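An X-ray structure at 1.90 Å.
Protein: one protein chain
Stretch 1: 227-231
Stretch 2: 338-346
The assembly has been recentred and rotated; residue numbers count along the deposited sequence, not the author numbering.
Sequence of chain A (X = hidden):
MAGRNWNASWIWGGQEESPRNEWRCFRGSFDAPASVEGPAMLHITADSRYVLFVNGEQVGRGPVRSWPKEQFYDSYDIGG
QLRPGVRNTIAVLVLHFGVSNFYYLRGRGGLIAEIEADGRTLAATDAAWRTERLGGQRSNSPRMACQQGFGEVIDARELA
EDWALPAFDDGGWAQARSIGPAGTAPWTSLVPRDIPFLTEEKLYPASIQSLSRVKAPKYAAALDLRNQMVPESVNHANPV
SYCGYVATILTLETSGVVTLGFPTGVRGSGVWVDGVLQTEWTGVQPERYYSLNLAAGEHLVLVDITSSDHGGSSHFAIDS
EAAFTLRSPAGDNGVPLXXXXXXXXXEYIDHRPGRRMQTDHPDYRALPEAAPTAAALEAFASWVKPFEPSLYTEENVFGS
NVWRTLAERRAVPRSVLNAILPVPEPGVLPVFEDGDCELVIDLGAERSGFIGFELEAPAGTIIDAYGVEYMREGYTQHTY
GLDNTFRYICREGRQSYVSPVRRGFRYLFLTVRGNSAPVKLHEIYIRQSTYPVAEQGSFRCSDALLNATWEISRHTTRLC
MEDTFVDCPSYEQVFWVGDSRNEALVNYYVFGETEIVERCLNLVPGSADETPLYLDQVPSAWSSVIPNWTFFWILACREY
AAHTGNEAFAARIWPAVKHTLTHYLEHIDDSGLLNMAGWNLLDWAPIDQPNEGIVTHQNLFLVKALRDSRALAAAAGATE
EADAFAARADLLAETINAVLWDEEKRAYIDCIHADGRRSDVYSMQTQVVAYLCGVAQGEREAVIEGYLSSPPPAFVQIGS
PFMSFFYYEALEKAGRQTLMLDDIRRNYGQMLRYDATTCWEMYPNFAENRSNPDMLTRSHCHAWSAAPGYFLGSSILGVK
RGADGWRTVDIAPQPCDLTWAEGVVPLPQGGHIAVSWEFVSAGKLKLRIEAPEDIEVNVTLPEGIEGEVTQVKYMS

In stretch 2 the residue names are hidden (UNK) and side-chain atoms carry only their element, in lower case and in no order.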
ATOM      1  N   ASN A 227      14.531  -2.836  14.389  1.00 23.59           N
ATOM      2  CA  ASN A 227      14.381  -2.221  15.700  1.00 24.53           C
ATOM      3  C   ASN A 227      15.317  -2.839  16.748  1.00 24.65           C
ATOM      4  O   ASN A 227      15.637  -2.202  17.751  1.00 25.87           O
ATOM      5  CB  ASN A 227      12.919  -2.309  16.172  1.00 24.27           C
ATOM      6  CG  ASN A 227      11.969  -1.455  15.330  1.00 25.74           C
ATOM      7  OD1 ASN A 227      12.396  -0.625  14.519  1.00 25.49           O
ATOM      8  ND2 ASN A 227      10.670  -1.647  15.535  1.00 22.85           N
ATOM      9  N   GLN A 228      15.764  -4.070  16.511  1.00 24.97           N
ATOM     10  CA  GLN A 228      16.669  -4.739  17.442  1.00 26.38           C
ATOM     11  C   GLN A 228      18.104  -4.219  17.307  1.00 28.43           C
ATOM     12  O   GLN A 228      18.782  -3.989  18.312  1.00 28.17           O
ATOM     13  CB  GLN A 228      16.644  -6.256  17.211  1.00 25.34           C
ATOM     14  CG  GLN A 228      17.835  -7.025  17.806  1.00 27.53           C
ATOM     15  CD  GLN A 228      17.866  -7.026  19.331  1.00 27.84           C
ATOM     16  OE1 GLN A 228      18.844  -7.471  19.942  1.00 28.68           O
ATOM     17  NE2 GLN A 228      16.797  -6.538  19.949  1.00 25.92           N
ATOM     18  N   MET A 229      18.554  -4.030  16.068  1.00 27.47           N
ATOM     19  CA  MET A 229      19.908  -3.551  15.798  1.00 26.52           C
ATOM     20  C   MET A 229      20.064  -2.030  15.882  1.00 27.09           C
ATOM     21  O   MET A 229      21.153  -1.533  16.165  1.00 25.25           O
ATOM     22  CB  MET A 229      20.372  -4.037  14.421  1.00 26.19           C
ATOM     23  CG  MET A 229      20.403  -5.548  14.271  1.00 27.26           C
ATOM     24  SD  MET A 229      21.445  -6.373  15.501  1.00 29.13           S
ATOM     25  CE  MET A 229      23.072  -6.165  14.781  1.00 26.01           C
ATOM     26  N   VAL A 230      18.984  -1.297  15.626  1.00 26.14           N
ATOM     27  CA  VAL A 230      19.008   0.162  15.694  1.00 26.91           C
ATOM     28  C   VAL A 230      17.737   0.603  16.412  1.00 28.01           C
ATOM     29  O   VAL A 230      16.770   1.027  15.782  1.00 27.40           O
ATOM     30  CB  VAL A 230      19.040   0.801  14.286  1.00 26.88           C
ATOM     31  CG1 VAL A 230      19.178   2.313  14.403  1.00 28.18           C
ATOM     32  CG2 VAL A 230      20.188   0.228  13.477  1.00 26.09           C
ATOM     33  N   PRO A 231      17.727   0.502  17.748  1.00 28.95           N
ATOM     34  CA  PRO A 231      16.593   0.869  18.602  1.00 29.25           C
ATOM     35  C   PRO A 231      15.896   2.193  18.300  1.00 29.44           C
ATOM     36  O   PRO A 231      14.674   2.295  18.412  1.00 29.32           O
ATOM     37  CB  PRO A 231      17.203   0.842  20.000  1.00 28.94           C
ATOM     38  CG  PRO A 231      18.182  -0.273  19.893  1.00 29.82           C
ATOM     39  CD  PRO A 231      18.856   0.031  18.571  1.00 28.85           C
ATOM     40  N   UNK A 338      20.348 -14.248  20.077  1.00 29.00           N
ATOM     41  CA  UNK A 338      21.055 -13.054  20.512  1.00 28.75           C
ATOM     42  C   UNK A 338      21.611 -12.410  19.253  1.00 27.26           C
ATOM     43  O   UNK A 338      21.741 -13.068  18.224  1.00 27.55           O
ATOM     44  c   UNK A 338      22.194 -13.427  21.453  1.00 29.39           C
ATOM     45  N   UNK A 339      21.918 -11.123  19.318  1.00 26.98           N
ATOM     46  CA  UNK A 339      22.491 -10.461  18.161  1.00 27.77           C
ATOM     47  C   UNK A 339      23.872  -9.961  18.551  1.00 28.50           C
ATOM     48  O   UNK A 339      24.115  -9.632  19.711  1.00 29.87           O
ATOM     49  c   UNK A 339      20.271  -9.807  17.187  1.00 24.38           C
ATOM     50  c   UNK A 339      21.617  -9.288  17.669  1.00 26.60           C
ATOM     51  o   UNK A 339      21.415  -8.351  18.730  1.00 29.27           O
ATOM     52  N   UNK A 340      24.778  -9.936  17.582  1.00 28.28           N
ATOM     53  CA  UNK A 340      26.141  -9.481  17.815  1.00 28.10           C
ATOM     54  C   UNK A 340      26.363  -8.199  17.022  1.00 28.45           C
ATOM     55  O   UNK A 340      26.327  -8.206  15.791  1.00 29.30           O
ATOM     56  c   UNK A 340      27.153 -10.546  17.365  1.00 27.60           C
ATOM     57  c   UNK A 340      27.671 -13.044  17.536  1.00 26.51           C
ATOM     58  c   UNK A 340      28.557 -10.146  17.808  1.00 29.21           C
ATOM     59  c   UNK A 340      26.776 -11.900  17.970  1.00 28.54           C
ATOM     60  N   UNK A 341      26.593  -7.104  17.740  1.00 26.70           N
ATOM     61  CA  UNK A 341      26.794  -5.810  17.113  1.00 27.56           C
ATOM     62  C   UNK A 341      26.288  -4.756  18.080  1.00 28.45           C
ATOM     63  O   UNK A 341      26.239  -5.012  19.284  1.00 30.31           O
ATOM     64  N   UNK A 342      25.894  -3.584  17.591  1.00 28.06           N
ATOM     65  CA  UNK A 342      25.912  -3.242  16.173  1.00 28.68           C
ATOM     66  C   UNK A 342      27.260  -2.598  15.841  1.00 27.40           C
ATOM     67  O   UNK A 342      27.546  -1.493  16.292  1.00 27.86           O
ATOM     68  o   UNK A 342      23.545  -2.784  16.394  1.00 28.57           O
ATOM     69  c   UNK A 342      24.633  -2.031  14.371  1.00 29.03           C
ATOM     70  c   UNK A 342      24.772  -2.255  15.869  1.00 28.84           C
ATOM     71  N   UNK A 343      28.076  -3.288  15.049  1.00 27.31           N
ATOM     72  CA  UNK A 343      29.403  -2.795  14.700  1.00 29.09           C
ATOM     73  C   UNK A 343      29.406  -1.427  14.031  1.00 30.22           C
ATOM     74  O   UNK A 343      30.288  -0.612  14.288  1.00 31.52           O
ATOM     75  c   UNK A 343      30.134  -3.818  13.826  1.00 29.27           C
ATOM     76  c   UNK A 343      29.435  -6.208  14.219  1.00 31.02           C
ATOM     77  c   UNK A 343      30.309  -5.158  14.492  1.00 30.99           C
ATOM     78  c   UNK A 343      30.586  -7.623  15.800  1.00 32.17           C
ATOM     79  c   UNK A 343      31.323  -5.356  15.424  1.00 30.73           C
ATOM     80  c   UNK A 343      29.567  -7.437  14.867  1.00 31.01           C
ATOM     81  c   UNK A 343      31.466  -6.579  16.079  1.00 30.96           C
ATOM     82  N   UNK A 344      28.423  -1.180  13.176  1.00 29.12           N
ATOM     83  CA  UNK A 344      28.300   0.102  12.496  1.00 27.73           C
ATOM     84  C   UNK A 344      26.874   0.200  11.964  1.00 28.00           C
ATOM     85  O   UNK A 344      26.199  -0.815  11.795  1.00 27.09           O
ATOM     86  o   UNK A 344      28.948   2.556  11.492  1.00 27.45           O
ATOM     87  c   UNK A 344      29.315   0.210  11.351  1.00 28.04           C
ATOM     88  o   UNK A 344      30.054   1.819   9.750  1.00 30.05           O
ATOM     89  c   UNK A 344      29.446   1.628  10.823  1.00 28.21           C
ATOM     90  N   UNK A 345      26.414   1.418  11.713  1.00 29.10           N
ATOM     91  CA  UNK A 345      25.057   1.624  11.221  1.00 30.49           C
ATOM     92  C   UNK A 345      24.930   2.960  10.516  1.00 31.84           C
ATOM     93  O   UNK A 345      25.876   3.746  10.471  1.00 32.32           O
ATOM     94  c   UNK A 345      23.503   2.529  14.657  1.00 35.68           C
ATOM     95  n   UNK A 345      23.787   1.745  15.688  1.00 37.59           N
ATOM     96  c   UNK A 345      24.078   1.589  12.390  1.00 31.01           C
ATOM     97  c   UNK A 345      24.488   2.517  13.517  1.00 34.34           C
ATOM     98  o   UNK A 345      22.493   3.228  14.615  1.00 39.00           O
ATOM     99  N   UNK A 346      23.747   3.215   9.970  1.00 30.41           N
ATOM    100  CA  UNK A 346      23.489   4.466   9.282  1.00 30.83           C
ATOM    101  C   UNK A 346      22.016   4.576   8.912  1.00 30.06           C
ATOM    102  O   UNK A 346      21.306   3.573   8.840  1.00 27.40           O
ATOM    103  o   UNK A 346      24.056   3.560   7.091  1.00 31.87           O
ATOM    104  c   UNK A 346      24.356   4.578   8.025  1.00 30.27           C
TER
HETATM  105  O   HOH W   1      22.119   1.408  17.709  1.00 51.75           O

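Position 338 carries a single side-chain carbon; its CA-to-CB bond points away from stretch 1, and it touches nothing there. One carbon and no more is alanine, A338.

At position 339 the first side-chain carbon forks into one oxygen and one carbon, and its CA-to-CB bond points toward stretch 1. The CB lies 3.6 Å from M229 SD, a close van der Waals approach to the sulfur. A beta carbon bearing a hydroxyl and a methyl identifies threonine, T339, in the p rotamer. Its OG1 sits 3.0 Å from the atom modelled as Q228 OE1, which belongs to a side-chain amide that has probably been built turned over.

Position 340 has four carbons, forked at the first, with one arm two carbons long. The CA-to-CB bond of this beta-branched hydrocarbon points away from stretch 1, as expected for alternation along a strand, and the nearest contact is made instead by the backbone, whose O lies 4.0 Å from M229 CE. The residue is isoleucine, I340.

No side-chain atoms are present at position 341, whose CA approaches M229 CE at 4.4 Å. Its phi/psi of 150/-155 would jam a beta carbon against the carbonyl O of the preceding residue, and an ideal CB would also fall a tight 3.2 Å from M229 CE. Both the atoms and the backbone indicate glycine, G341.

A cis peptide bond precedes position 342. Its side chain again forks at the first carbon into one oxygen and one carbon, and its CA-to-CB bond points toward stretch 1, with the oxygen 2.7 Å from M229 O. This is threonine, T342, now in the m rotamer, and its OG1 donates a hydrogen bond to that carbonyl.

Position 343 has one carbon followed by a six-carbon ring with no heteroatom. Its CA-to-CB bond points away from stretch 1, and the side chain makes no contact there; it is phenylalanine, F343.

Two carbons, the second carrying two oxygens, extend from position 344, beyond the reach of stretch 1. This short carboxylate is aspartate, D344; its OD1 accepts a hydrogen bond of 2.8 Å from the backbone N of position 345.

Position 345 has three carbons in a line, the third bearing one oxygen and one nitrogen. Its CA-to-CB bond points toward stretch 1, and its side-chain oxygen lies 3.4 Å from V230 CG1. The terminal amide makes it glutamine, Q345. A water accepts a 2.6 Å hydrogen bond from Q345 NE2 and donates a weak one of 3.5 Å to M229 O.

At position 346 one carbon leads to one oxygen; the CA-to-CB bond points away from stretch 1, and the side chain does not touch it. This is serine, S346.

The contact centres on M229, the last residue of the helix that enters stretch 1. Its side chain, m at all three chi angles, reaches T339 and the backbone of I340 and G341, while its carbonyl receives the T342 hydroxyl and is linked through water to Q345. Apolar packing thus accompanies one direct hydrogen bond, and together the stretches bury 322 Å², both sides summed.

Stretch 2 338-346: ATIGTFDQS
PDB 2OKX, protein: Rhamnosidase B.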